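Putative glucarate dehydratase (Pseudomonas fluorescens, PDB 4IT1) probably catalyses the magnesium-dependent dehydration of D-glucarate to 5-dehydro-4-deoxy-D-glucarate, as a member of the mandelate racemase/muconate lactonizing enzyme family. Local coordinates at residues A51-I56 against D315-G320; A216-L219 against H223-A226; I349-M354 against T370-Q375. One frame throughout, in Å; residues are numbered along the deposited sequence.

Contact 1. Residues A51-I56 against D315-G320; sequences ALRSII and DHHYWG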
ATOM      1  N   ALA A  51       9.125 -10.155 -31.093  1.00 61.68           N
ATOM      2  CA  ALA A  51       8.473  -9.384 -30.046  1.00 56.12           C
ATOM      3  C   ALA A  51       9.523  -8.535 -29.340  1.00 54.33           C
ATOM      4  O   ALA A  51      10.665  -8.964 -29.173  1.00 60.83           O
ATOM      5  CB  ALA A  51       7.759 -10.308 -29.068  1.00 59.05           C
ATOM      6  N   LEU A  52       9.133  -7.331 -28.934  1.00 47.43           N
ATOM      7  CA  LEU A  52      10.068  -6.336 -28.414  1.00 45.59           C
ATOM      8  C   LEU A  52      10.053  -6.243 -26.889  1.00 58.57           C
ATOM      9  O   LEU A  52       9.128  -6.736 -26.233  1.00 54.39           O
ATOM     10  CB  LEU A  52       9.762  -4.962 -29.019  1.00 53.18           C
ATOM     11  CG  LEU A  52       9.409  -4.905 -30.513  1.00 55.51           C
ATOM     12  CD1 LEU A  52       9.006  -3.494 -30.931  1.00 45.89           C
ATOM     13  CD2 LEU A  52      10.551  -5.432 -31.373  1.00 44.98           C
ATOM     14  N   ARG A  53      11.082  -5.599 -26.338  1.00 55.26           N
ATOM     15  CA  ARG A  53      11.289  -5.498 -24.898  1.00 56.37           C
ATOM     16  C   ARG A  53      12.450  -4.553 -24.668  1.00 53.60           C
ATOM     17  O   ARG A  53      13.284  -4.382 -25.550  1.00 57.08           O
ATOM     18  CB  ARG A  53      11.627  -6.876 -24.306  1.00 62.95           C
ATOM     19  CG  ARG A  53      11.245  -7.060 -22.845  1.00 64.19           C
ATOM     20  CD  ARG A  53       9.777  -7.447 -22.685  1.00 65.48           C
ATOM     21  NE  ARG A  53       9.349  -7.351 -21.290  1.00 77.92           N
ATOM     22  CZ  ARG A  53       8.083  -7.332 -20.885  1.00 76.94           C
ATOM     23  NH1 ARG A  53       7.091  -7.399 -21.764  1.00 69.79           N
ATOM     24  NH2 ARG A  53       7.808  -7.238 -19.591  1.00 75.44           N
ATOM     25  N   SER A  54      12.502  -3.933 -23.496  1.00 58.32           N
ATOM     26  CA  SER A  54      13.631  -3.082 -23.140  1.00 61.67           C
ATOM     27  C   SER A  54      14.252  -3.514 -21.812  1.00 72.96           C
ATOM     28  O   SER A  54      13.540  -3.889 -20.873  1.00 69.77           O
ATOM     29  CB  SER A  54      13.208  -1.620 -23.077  1.00 56.86           C
ATOM     30  OG  SER A  54      12.275  -1.422 -22.034  1.00 66.74           O
ATOM     31  N   ILE A  55      15.581  -3.457 -21.753  1.00 72.56           N
ATOM     32  CA  ILE A  55      16.351  -3.887 -20.589  1.00 54.24           C
ATOM     33  C   ILE A  55      17.024  -2.672 -19.958  1.00 57.49           C
ATOM     34  O   ILE A  55      17.695  -1.895 -20.639  1.00 63.31           O
ATOM     35  CB  ILE A  55      17.414  -4.935 -20.982  1.00 60.33           C
ATOM     36  CG1 ILE A  55      16.818  -6.007 -21.911  1.00 55.87           C
ATOM     37  CG2 ILE A  55      18.068  -5.552 -19.745  1.00 63.72           C
ATOM     38  CD1 ILE A  55      15.869  -6.988 -21.251  1.00 65.28           C
ATOM     39  N   ILE A  56      16.826  -2.509 -18.653  1.00 63.30           N
ATOM     40  CA  ILE A  56      17.367  -1.375 -17.910  1.00 63.83           C
ATOM     41  C   ILE A  56      18.530  -1.810 -17.008  1.00 73.86           C
ATOM     42  O   ILE A  56      18.417  -2.779 -16.260  1.00 75.60           O
ATOM     43  CB  ILE A  56      16.272  -0.685 -17.056  1.00 60.60           C
ATOM     44  CG1 ILE A  56      15.132  -0.147 -17.933  1.00 69.71           C
ATOM     45  CG2 ILE A  56      16.857   0.457 -16.239  1.00 50.37           C
ATOM     46  CD1 ILE A  56      14.086  -1.176 -18.316  1.00 68.03           C
ATOM     47  N   ASP A 315      -0.169  -6.948 -12.453  1.00 47.57           N
ATOM     48  CA  ASP A 315       0.953  -6.995 -13.394  1.00 45.51           C
ATOM     49  C   ASP A 315       1.778  -5.771 -13.054  1.00 49.20           C
ATOM     50  O   ASP A 315       1.338  -4.640 -13.283  1.00 51.05           O
ATOM     51  CB  ASP A 315       0.448  -6.921 -14.838  1.00 49.93           C
ATOM     52  CG  ASP A 315       1.552  -7.106 -15.873  1.00 52.58           C
ATOM     53  OD1 ASP A 315       2.680  -6.608 -15.666  1.00 50.31           O
ATOM     54  OD2 ASP A 315       1.271  -7.745 -16.915  1.00 50.21           O
ATOM     55  N   HIS A 316       2.957  -5.992 -12.476  1.00 42.44           N
ATOM     56  CA  HIS A 316       3.718  -4.899 -11.885  1.00 42.90           C
ATOM     57  C   HIS A 316       4.191  -3.906 -12.945  1.00 42.55           C
ATOM     58  O   HIS A 316       4.518  -2.758 -12.625  1.00 45.59           O
ATOM     59  CB  HIS A 316       4.908  -5.433 -11.080  1.00 46.80           C
ATOM     60  CG  HIS A 316       6.017  -5.986 -11.924  1.00 46.69           C
ATOM     61  ND1 HIS A 316       6.017  -7.284 -12.395  1.00 45.71           N
ATOM     62  CD2 HIS A 316       7.159  -5.419 -12.380  1.00 42.73           C
ATOM     63  CE1 HIS A 316       7.116  -7.493 -13.100  1.00 46.03           C
ATOM     64  NE2 HIS A 316       7.825  -6.376 -13.108  1.00 48.54           N
ATOM     65  N   HIS A 317       4.224  -4.362 -14.195  1.00 46.85           N
ATOM     66  CA  HIS A 317       4.733  -3.556 -15.297  1.00 53.92           C
ATOM     67  C   HIS A 317       3.885  -2.325 -15.531  1.00 52.47           C
ATOM     68  O   HIS A 317       4.420  -1.233 -15.731  1.00 55.48           O
ATOM     69  CB  HIS A 317       4.799  -4.371 -16.576  1.00 47.18           C
ATOM     70  CG  HIS A 317       5.728  -5.538 -16.497  1.00 59.22           C
ATOM     71  ND1 HIS A 317       5.288  -6.842 -16.555  1.00 57.92           N
ATOM     72  CD2 HIS A 317       7.075  -5.599 -16.373  1.00 49.93           C
ATOM     73  CE1 HIS A 317       6.324  -7.656 -16.475  1.00 61.48           C
ATOM     74  NE2 HIS A 317       7.419  -6.926 -16.361  1.00 63.83           N
ATOM     75  N   TYR A 318       2.567  -2.491 -15.502  1.00 50.52           N
ATOM     76  CA  TYR A 318       1.696  -1.351 -15.785  1.00 49.79           C
ATOM     77  C   TYR A 318       0.953  -0.798 -14.588  1.00 51.53           C
ATOM     78  O   TYR A 318       0.451   0.323 -14.638  1.00 52.62           O
ATOM     79  CB  TYR A 318       0.759  -1.616 -16.968  1.00 40.37           C
ATOM     80  CG  TYR A 318      -0.219  -2.746 -16.813  1.00 39.83           C
ATOM     81  CD1 TYR A 318      -1.389  -2.593 -16.064  1.00 38.18           C
ATOM     82  CD2 TYR A 318      -0.014  -3.949 -17.472  1.00 38.62           C
ATOM     83  CE1 TYR A 318      -2.303  -3.627 -15.947  1.00 37.94           C
ATOM     84  CE2 TYR A 318      -0.929  -4.991 -17.364  1.00 44.67           C
ATOM     85  CZ  TYR A 318      -2.065  -4.827 -16.593  1.00 38.14           C
ATOM     86  OH  TYR A 318      -2.978  -5.861 -16.487  1.00 44.70           O
ATOM     87  N   TRP A 319       0.903  -1.557 -13.499  1.00 52.52           N
ATOM     88  CA  TRP A 319       0.265  -1.046 -12.288  1.00 43.13           C
ATOM     89  C   TRP A 319       1.127  -0.043 -11.541  1.00 41.50           C
ATOM     90  O   TRP A 319       0.657   0.611 -10.607  1.00 47.64           O
ATOM     91  CB  TRP A 319      -0.165  -2.178 -11.375  1.00 44.00           C
ATOM     92  CG  TRP A 319      -1.521  -2.668 -11.687  1.00 39.05           C
ATOM     93  CD1 TRP A 319      -1.853  -3.668 -12.553  1.00 39.54           C
ATOM     94  CD2 TRP A 319      -2.750  -2.185 -11.133  1.00 33.80           C
ATOM     95  NE1 TRP A 319      -3.220  -3.841 -12.575  1.00 39.03           N
ATOM     96  CE2 TRP A 319      -3.792  -2.954 -11.699  1.00 36.53           C
ATOM     97  CE3 TRP A 319      -3.070  -1.194 -10.198  1.00 41.09           C
ATOM     98  CZ2 TRP A 319      -5.135  -2.760 -11.362  1.00 34.51           C
ATOM     99  CZ3 TRP A 319      -4.417  -1.003  -9.856  1.00 39.35           C
ATOM    100  CH2 TRP A 319      -5.429  -1.775 -10.450  1.00 33.18           C
ATOM    101  N   GLY A 320       2.388   0.082 -11.952  1.00 44.50           N
ATOM    102  CA  GLY A 320       3.275   1.094 -11.379  1.00 42.35           C
ATOM    103  C   GLY A 320       4.405   0.555 -10.514  1.00 41.47           C
ATOM    104  O   GLY A 320       4.960   1.284  -9.702  1.00 46.22           O
TER
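R53 reaches from strand 50-60 to the imidazole of H317 and lays one terminal nitrogen over its face. NH2 of R53 lies 3.3 Å from NE2 of H317, displaced from the ring centre toward the rim, and the guanidinium and imidazole planes stand nearly perpendicular, 85° apart. The arginine gets there with CG anti to the backbone N and a bend at chi2 (83°), beyond which the chain runs out toward the ring. Its NE is meanwhile held in a salt bridge by E69, and S350 OG takes a hydrogen bond from NH2 as well as pairing with H317 NE2.

The opposite face of the H317 ring carries H316 CE1, 3.3 Å above the plane and again near the rim, which places the imidazole between an arginine nitrogen and a second histidine. D315 and S350 together hold the rotation of the ring: H317 ND1 donates to D315 OD1 (2.8 Å) on the syn side of the carboxylate, in a bond tilted from the ring plane. The same oxygen caps the short helix 316-319 by accepting from H317 N (3.1 Å), met on the anti side. D315 OD2 bonds H342 ND1. H342 is the predicted proton acceptor, and its pairing with D315 is consistent with the His-Asp dyad of the enolase superfamily; R53, packed on H317, brings the N-terminal capping domain into its second shell.

Contact 2. Residues A216-L219 against H223-A226; sequences AGTL and HEVA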
ATOM      1  N   ALA A 216      -8.050 -17.814 -25.184  1.00 51.51           N
ATOM      2  CA  ALA A 216      -9.243 -18.102 -25.987  1.00 53.27           C
ATOM      3  C   ALA A 216      -9.739 -16.917 -26.826  1.00 56.53           C
ATOM      4  O   ALA A 216      -8.964 -16.018 -27.166  1.00 53.15           O
ATOM      5  CB  ALA A 216     -10.353 -18.654 -25.106  1.00 46.30           C
ATOM      6  N   GLY A 217     -11.029 -16.936 -27.164  1.00 53.10           N
ATOM      7  CA  GLY A 217     -11.629 -15.945 -28.049  1.00 59.79           C
ATOM      8  C   GLY A 217     -10.868 -15.830 -29.355  1.00 60.66           C
ATOM      9  O   GLY A 217     -10.678 -14.732 -29.882  1.00 68.27           O
ATOM     10  N   THR A 218     -10.416 -16.973 -29.863  1.00 57.83           N
ATOM     11  CA  THR A 218      -9.619 -17.017 -31.081  1.00 56.78           C
ATOM     12  C   THR A 218     -10.261 -17.945 -32.103  1.00 57.14           C
ATOM     13  O   THR A 218     -10.392 -17.584 -33.270  1.00 59.01           O
ATOM     14  CB  THR A 218      -8.173 -17.462 -30.800  1.00 58.26           C
ATOM     15  OG1 THR A 218      -7.633 -16.685 -29.726  1.00 60.82           O
ATOM     16  CG2 THR A 218      -7.316 -17.257 -32.029  1.00 68.60           C
ATOM     17  N   LEU A 219     -10.657 -19.134 -31.658  1.00 50.23           N
ATOM     18  CA  LEU A 219     -11.371 -20.084 -32.509  1.00 54.60           C
ATOM     19  C   LEU A 219     -12.858 -20.101 -32.139  1.00 49.62           C
ATOM     20  O   LEU A 219     -13.232 -19.567 -31.096  1.00 57.89           O
ATOM     21  CB  LEU A 219     -10.733 -21.483 -32.390  1.00 56.33           C
ATOM     22  CG  LEU A 219      -9.660 -21.926 -33.410  1.00 62.28           C
ATOM     23  CD1 LEU A 219      -8.614 -20.864 -33.734  1.00 56.79           C
ATOM     24  CD2 LEU A 219      -8.974 -23.204 -32.951  1.00 56.89           C
ATOM     25  N   HIS A 223     -15.844 -24.779 -30.345  1.00 57.15           N
ATOM     26  CA  HIS A 223     -14.634 -25.561 -30.562  1.00 59.20           C
ATOM     27  C   HIS A 223     -13.699 -25.411 -29.379  1.00 60.02           C
ATOM     28  O   HIS A 223     -13.082 -26.386 -28.944  1.00 78.20           O
ATOM     29  CB  HIS A 223     -13.926 -25.179 -31.871  1.00 62.82           C
ATOM     30  CG  HIS A 223     -12.628 -25.899 -32.087  1.00 67.70           C
ATOM     31  ND1 HIS A 223     -12.560 -27.178 -32.604  1.00 66.09           N
ATOM     32  CD2 HIS A 223     -11.349 -25.527 -31.837  1.00 63.83           C
ATOM     33  CE1 HIS A 223     -11.297 -27.559 -32.666  1.00 63.59           C
ATOM     34  NE2 HIS A 223     -10.541 -26.576 -32.208  1.00 71.66           N
ATOM     35  N   GLU A 224     -13.603 -24.199 -28.848  1.00 62.03           N
ATOM     36  CA  GLU A 224     -12.712 -23.945 -27.721  1.00 57.70           C
ATOM     37  C   GLU A 224     -13.216 -24.633 -26.446  1.00 58.05           C
ATOM     38  O   GLU A 224     -12.413 -25.110 -25.650  1.00 53.09           O
ATOM     39  CB  GLU A 224     -12.495 -22.441 -27.509  1.00 52.22           C
ATOM     40  CG  GLU A 224     -11.715 -21.762 -28.631  1.00 58.99           C
ATOM     41  CD  GLU A 224     -11.446 -20.280 -28.382  1.00 55.60           C
ATOM     42  OE1 GLU A 224     -12.332 -19.573 -27.847  1.00 57.46           O
ATOM     43  OE2 GLU A 224     -10.342 -19.815 -28.727  1.00 49.34           O
ATOM     44  N   VAL A 225     -14.539 -24.685 -26.272  1.00 58.30           N
ATOM     45  CA  VAL A 225     -15.172 -25.404 -25.159  1.00 58.48           C
ATOM     46  C   VAL A 225     -14.768 -26.883 -25.191  1.00 63.99           C
ATOM     47  O   VAL A 225     -14.327 -27.426 -24.177  1.00 67.10           O
ATOM     48  CB  VAL A 225     -16.716 -25.250 -25.174  1.00 59.65           C
ATOM     49  CG1 VAL A 225     -17.399 -26.287 -24.280  1.00 58.99           C
ATOM     50  CG2 VAL A 225     -17.107 -23.850 -24.734  1.00 53.42           C
ATOM     51  N   ALA A 226     -14.903 -27.509 -26.361  1.00 63.67           N
ATOM     52  CA  ALA A 226     -14.476 -28.897 -26.579  1.00 60.12           C
ATOM     53  C   ALA A 226     -12.997 -29.137 -26.240  1.00 62.54           C
ATOM     54  O   ALA A 226     -12.635 -30.208 -25.741  1.00 64.91           O
ATOM     55  CB  ALA A 226     -14.779 -29.329 -28.005  1.00 56.01           C
TER
HETATM   56  O   HOH W   1     -14.146 -17.924 -29.072  1.00 54.39           O
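This is a beta-alpha loop of the enolase-type barrel, the turn that follows strand 212-215 and leads into helix 221-234, with its backbone N-H groups gathered round the carboxylate of E224 from the first turn of that helix. OE2 of E224 accepts from L219 N at 3.0 Å in an almost straight bond (171°) and from T218 N at 3.1 Å. Both donors come from the same face of the carboxylate, the leucine amide from well above the plane and the threonine amide less tilted, on the syn side. The other oxygen, OE1 of E224, takes a weak bond from G217 N and a firmer one, 2.7 Å, from a water that also donates to L219 O, bridging the leucine carbonyl and the carboxylate. E224 spans the gap because its chain is extended beyond CG (chi2 -177°). The carboxylate also rests against A216, whose CB lies 3.5 Å from OE1 of E224. Within the loop, T218 OG1 donates to A216 O at 3.0 Å, coming from above the carbonyl plane. Close by, L219 of the loop and H223 of the helix lie side by side and point the same way, CD2 of L219 3.5 Å from CD2 of H223.

The turn directly follows K215, the predicted proton acceptor at the end of strand 212-215, and A216 makes a backbone bond to D243, a magnesium ligand ending strand 240-243. Farther along helix 221-234, V225 packs on helix 250-260, while H223 and A226 touch helix 193-207.

Contact 3. Residues I349-M354 against T370-Q375; sequences ISLMAM and THYPWQ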
ATOM      1  N   ILE A 349      14.125 -11.433 -15.996  1.00 59.02           N
ATOM      2  CA  ILE A 349      14.109 -10.273 -15.104  1.00 55.82           C
ATOM      3  C   ILE A 349      12.678  -9.999 -14.621  1.00 70.75           C
ATOM      4  O   ILE A 349      12.410  -9.968 -13.413  1.00 62.54           O
ATOM      5  CB  ILE A 349      14.696  -9.003 -15.767  1.00 57.07           C
ATOM      6  CG1 ILE A 349      16.153  -9.234 -16.191  1.00 62.20           C
ATOM      7  CG2 ILE A 349      14.574  -7.806 -14.830  1.00 53.64           C
ATOM      8  CD1 ILE A 349      16.822  -8.041 -16.846  1.00 58.50           C
ATOM      9  N   SER A 350      11.764  -9.820 -15.570  1.00 63.28           N
ATOM     10  CA  SER A 350      10.355  -9.627 -15.245  1.00 69.19           C
ATOM     11  C   SER A 350       9.841 -10.762 -14.364  1.00 67.76           C
ATOM     12  O   SER A 350       9.180 -10.519 -13.348  1.00 63.63           O
ATOM     13  CB  SER A 350       9.512  -9.513 -16.522  1.00 61.77           C
ATOM     14  OG  SER A 350       9.671  -8.237 -17.117  1.00 63.24           O
ATOM     15  N   LEU A 351      10.166 -11.994 -14.753  1.00 56.46           N
ATOM     16  CA  LEU A 351       9.701 -13.177 -14.045  1.00 62.21           C
ATOM     17  C   LEU A 351      10.059 -13.104 -12.559  1.00 65.21           C
ATOM     18  O   LEU A 351       9.247 -13.470 -11.712  1.00 71.07           O
ATOM     19  CB  LEU A 351      10.263 -14.449 -14.691  1.00 60.90           C
ATOM     20  CG  LEU A 351       9.766 -15.826 -14.221  1.00 65.03           C
ATOM     21  CD1 LEU A 351       8.260 -15.997 -14.385  1.00 59.64           C
ATOM     22  CD2 LEU A 351      10.506 -16.945 -14.943  1.00 62.37           C
ATOM     23  N   MET A 352      11.248 -12.590 -12.251  1.00 59.69           N
ATOM     24  CA  MET A 352      11.725 -12.523 -10.870  1.00 59.05           C
ATOM     25  C   MET A 352      11.135 -11.370 -10.068  1.00 64.27           C
ATOM     26  O   MET A 352      10.801 -11.548  -8.890  1.00 58.31           O
ATOM     27  CB  MET A 352      13.263 -12.519 -10.794  1.00 64.02           C
ATOM     28  CG  MET A 352      13.895 -13.873 -11.083  1.00 62.89           C
ATOM     29  SD  MET A 352      13.270 -15.198 -10.025  1.00 74.14           S
ATOM     30  CE  MET A 352      13.340 -16.578 -11.155  1.00 67.57           C
ATOM     31  N   ALA A 353      11.029 -10.193 -10.691  1.00 56.90           N
ATOM     32  CA  ALA A 353      10.374  -9.045 -10.061  1.00 53.44           C
ATOM     33  C   ALA A 353       8.942  -9.430  -9.701  1.00 49.91           C
ATOM     34  O   ALA A 353       8.495  -9.232  -8.571  1.00 52.86           O
ATOM     35  CB  ALA A 353      10.387  -7.843 -10.988  1.00 61.32           C
ATOM     36  N   MET A 354       8.246 -10.012 -10.672  1.00 48.93           N
ATOM     37  CA  MET A 354       6.919 -10.547 -10.454  1.00 51.96           C
ATOM     38  C   MET A 354       6.911 -11.562  -9.296  1.00 63.94           C
ATOM     39  O   MET A 354       6.104 -11.431  -8.374  1.00 54.93           O
ATOM     40  CB  MET A 354       6.376 -11.171 -11.740  1.00 48.73           C
ATOM     41  CG  MET A 354       4.983 -11.761 -11.580  1.00 52.53           C
ATOM     42  SD  MET A 354       4.254 -12.463 -13.072  1.00 61.15           S
ATOM     43  CE  MET A 354       5.630 -13.392 -13.747  1.00 60.33           C
ATOM     44  N   THR A 370       2.391 -16.624 -16.759  1.00 52.21           N
ATOM     45  CA  THR A 370       3.684 -16.403 -17.410  1.00 50.57           C
ATOM     46  C   THR A 370       3.716 -16.914 -18.852  1.00 51.15           C
ATOM     47  O   THR A 370       2.982 -17.842 -19.221  1.00 50.28           O
ATOM     48  CB  THR A 370       4.854 -16.996 -16.589  1.00 54.26           C
ATOM     49  OG1 THR A 370       6.090 -16.408 -17.016  1.00 53.61           O
ATOM     50  CG2 THR A 370       4.928 -18.527 -16.733  1.00 55.49           C
ATOM     51  N   HIS A 371       4.565 -16.286 -19.661  1.00 55.43           N
ATOM     52  CA  HIS A 371       4.728 -16.653 -21.068  1.00 69.29           C
ATOM     53  C   HIS A 371       5.986 -17.504 -21.266  1.00 64.26           C
ATOM     54  O   HIS A 371       6.203 -18.066 -22.339  1.00 64.43           O
ATOM     55  CB  HIS A 371       4.804 -15.387 -21.934  1.00 76.79           C
ATOM     56  CG  HIS A 371       3.479 -14.917 -22.451  1.00 86.10           C
ATOM     57  ND1 HIS A 371       2.383 -14.727 -21.638  1.00 85.02           N
ATOM     58  CD2 HIS A 371       3.080 -14.580 -23.701  1.00 96.51           C
ATOM     59  CE1 HIS A 371       1.363 -14.307 -22.364  1.00 80.12           C
ATOM     60  NE2 HIS A 371       1.761 -14.208 -23.620  1.00 94.84           N
ATOM     61  N   TYR A 372       6.779 -17.601 -20.199  1.00 62.31           N
ATOM     62  CA  TYR A 372       8.153 -18.132 -20.200  1.00 61.62           C
ATOM     63  C   TYR A 372       8.426 -19.431 -20.966  1.00 53.68           C
ATOM     64  O   TYR A 372       9.458 -19.531 -21.623  1.00 63.41           O
ATOM     65  CB  TYR A 372       8.659 -18.246 -18.766  1.00 59.13           C
ATOM     66  CG  TYR A 372      10.123 -17.937 -18.599  1.00 67.89           C
ATOM     67  CD1 TYR A 372      10.623 -16.653 -18.849  1.00 61.58           C
ATOM     68  CD2 TYR A 372      11.012 -18.920 -18.157  1.00 69.51           C
ATOM     69  CE1 TYR A 372      11.970 -16.368 -18.682  1.00 64.40           C
ATOM     70  CE2 TYR A 372      12.358 -18.644 -17.983  1.00 64.17           C
ATOM     71  CZ  TYR A 372      12.835 -17.374 -18.246  1.00 64.76           C
ATOM     72  OH  TYR A 372      14.174 -17.116 -18.066  1.00 59.09           O
ATOM     73  N   PRO A 373       7.519 -20.430 -20.880  1.00 56.22           N
ATOM     74  CA  PRO A 373       7.632 -21.606 -21.749  1.00 58.90           C
ATOM     75  C   PRO A 373       7.781 -21.321 -23.252  1.00 70.37           C
ATOM     76  O   PRO A 373       8.285 -22.177 -23.993  1.00 71.51           O
ATOM     77  CB  PRO A 373       6.313 -22.366 -21.502  1.00 62.58           C
ATOM     78  CG  PRO A 373       5.682 -21.745 -20.303  1.00 56.40           C
ATOM     79  CD  PRO A 373       6.605 -20.693 -19.756  1.00 54.43           C
ATOM     80  N   TRP A 374       7.340 -20.145 -23.698  1.00 68.37           N
ATOM     81  CA  TRP A 374       7.361 -19.810 -25.127  1.00 57.28           C
ATOM     82  C   TRP A 374       8.691 -19.239 -25.575  1.00 54.74           C
ATOM     83  O   TRP A 374       9.092 -19.439 -26.722  1.00 54.95           O
ATOM     84  CB  TRP A 374       6.211 -18.865 -25.488  1.00 51.91           C
ATOM     85  CG  TRP A 374       4.893 -19.520 -25.293  1.00 43.75           C
ATOM     86  CD1 TRP A 374       4.003 -19.282 -24.291  1.00 49.04           C
ATOM     87  CD2 TRP A 374       4.329 -20.567 -26.095  1.00 42.28           C
ATOM     88  NE1 TRP A 374       2.898 -20.098 -24.430  1.00 47.90           N
ATOM     89  CE2 TRP A 374       3.074 -20.894 -25.532  1.00 47.22           C
ATOM     90  CE3 TRP A 374       4.753 -21.247 -27.245  1.00 44.92           C
ATOM     91  CZ2 TRP A 374       2.233 -21.881 -26.080  1.00 48.90           C
ATOM     92  CZ3 TRP A 374       3.917 -22.227 -27.789  1.00 48.80           C
ATOM     93  CH2 TRP A 374       2.675 -22.539 -27.199  1.00 45.42           C
ATOM     94  N   GLN A 375       9.363 -18.530 -24.667  1.00 57.88           N
ATOM     95  CA  GLN A 375      10.672 -17.947 -24.952  1.00 65.14           C
ATOM     96  C   GLN A 375      11.692 -19.031 -25.283  1.00 71.50           C
ATOM     97  O   GLN A 375      11.777 -20.053 -24.593  1.00 70.71           O
ATOM     98  CB  GLN A 375      11.141 -17.053 -23.801  1.00 61.84           C
ATOM     99  CG  GLN A 375      10.890 -15.567 -24.025  1.00 89.11           C
ATOM    100  CD  GLN A 375       9.496 -15.259 -24.555  1.00 96.70           C
ATOM    101  OE1 GLN A 375       9.320 -14.986 -25.744  1.00106.46           O
ATOM    102  NE2 GLN A 375       8.497 -15.316 -23.680  1.00 95.07           N
TER
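L351 and Y372 meet in a CH-pi contact: CD2 of L351 sits 3.7 Å from the centroid of the Y372 ring, only 6° off the normal, so the methyl lies squarely over the middle of the face. The two side chains cross at about a right angle. The other methyl, CD1 of L351, turns to T370 and comes to 3.4 Å from its OG1. One leucine therefore covers two residues of the loop: chi1 (-172°) carries CG toward the loop, and chi2 (59°) turns one methyl to each residue. M354, one turn along the helix, only grazes the same hydroxyl with its CE.

In the next shell, polar bonds set the positions of the loop groups. T370 OG1 is hydrogen-bonded to H346 NE2, and Y372 N points to that oxygen in a straight but weak bond of 3.5 Å. At the far end of the ring, Y372 OH meets E380 OE1 and L387 N. K386 NZ bonds the carbonyls of Y372 and Q375, and the loop also curls back on itself through W374 N to H371 O, 2.7 Å.

The contact fastens helix 348-360 to the loop that leads from it toward strand 393-395. F166 of strand 163-170 touches L351, M354 and T370 together; P373 and W374 of the loop pack on helix 193-207, and A353 and M354 meet H316 of helix 316-319.

How the contacts relate
Contacts 1 and 3 are neighbours, their centres 11 Å apart, and they meet at S350, which joins helix 348-360 to the histidine and arginine of contact 1. Contact 2 stands apart: its centre is 29 Å from that of contact 1 and 25 Å from that of contact 3. Along the chain, contact 1 links an early strand to the later barrel, contact 2 falls within the interval it spans, and contact 3 follows. Both segments of contacts 2 and 3, and 315-320, belong to the barrel domain; 51-56 comes from the N-terminal domain. Contact 2 lies beside K215 and contacts 1 and 3 near H342, the two predicted proton acceptors, so all three surround the probable active site.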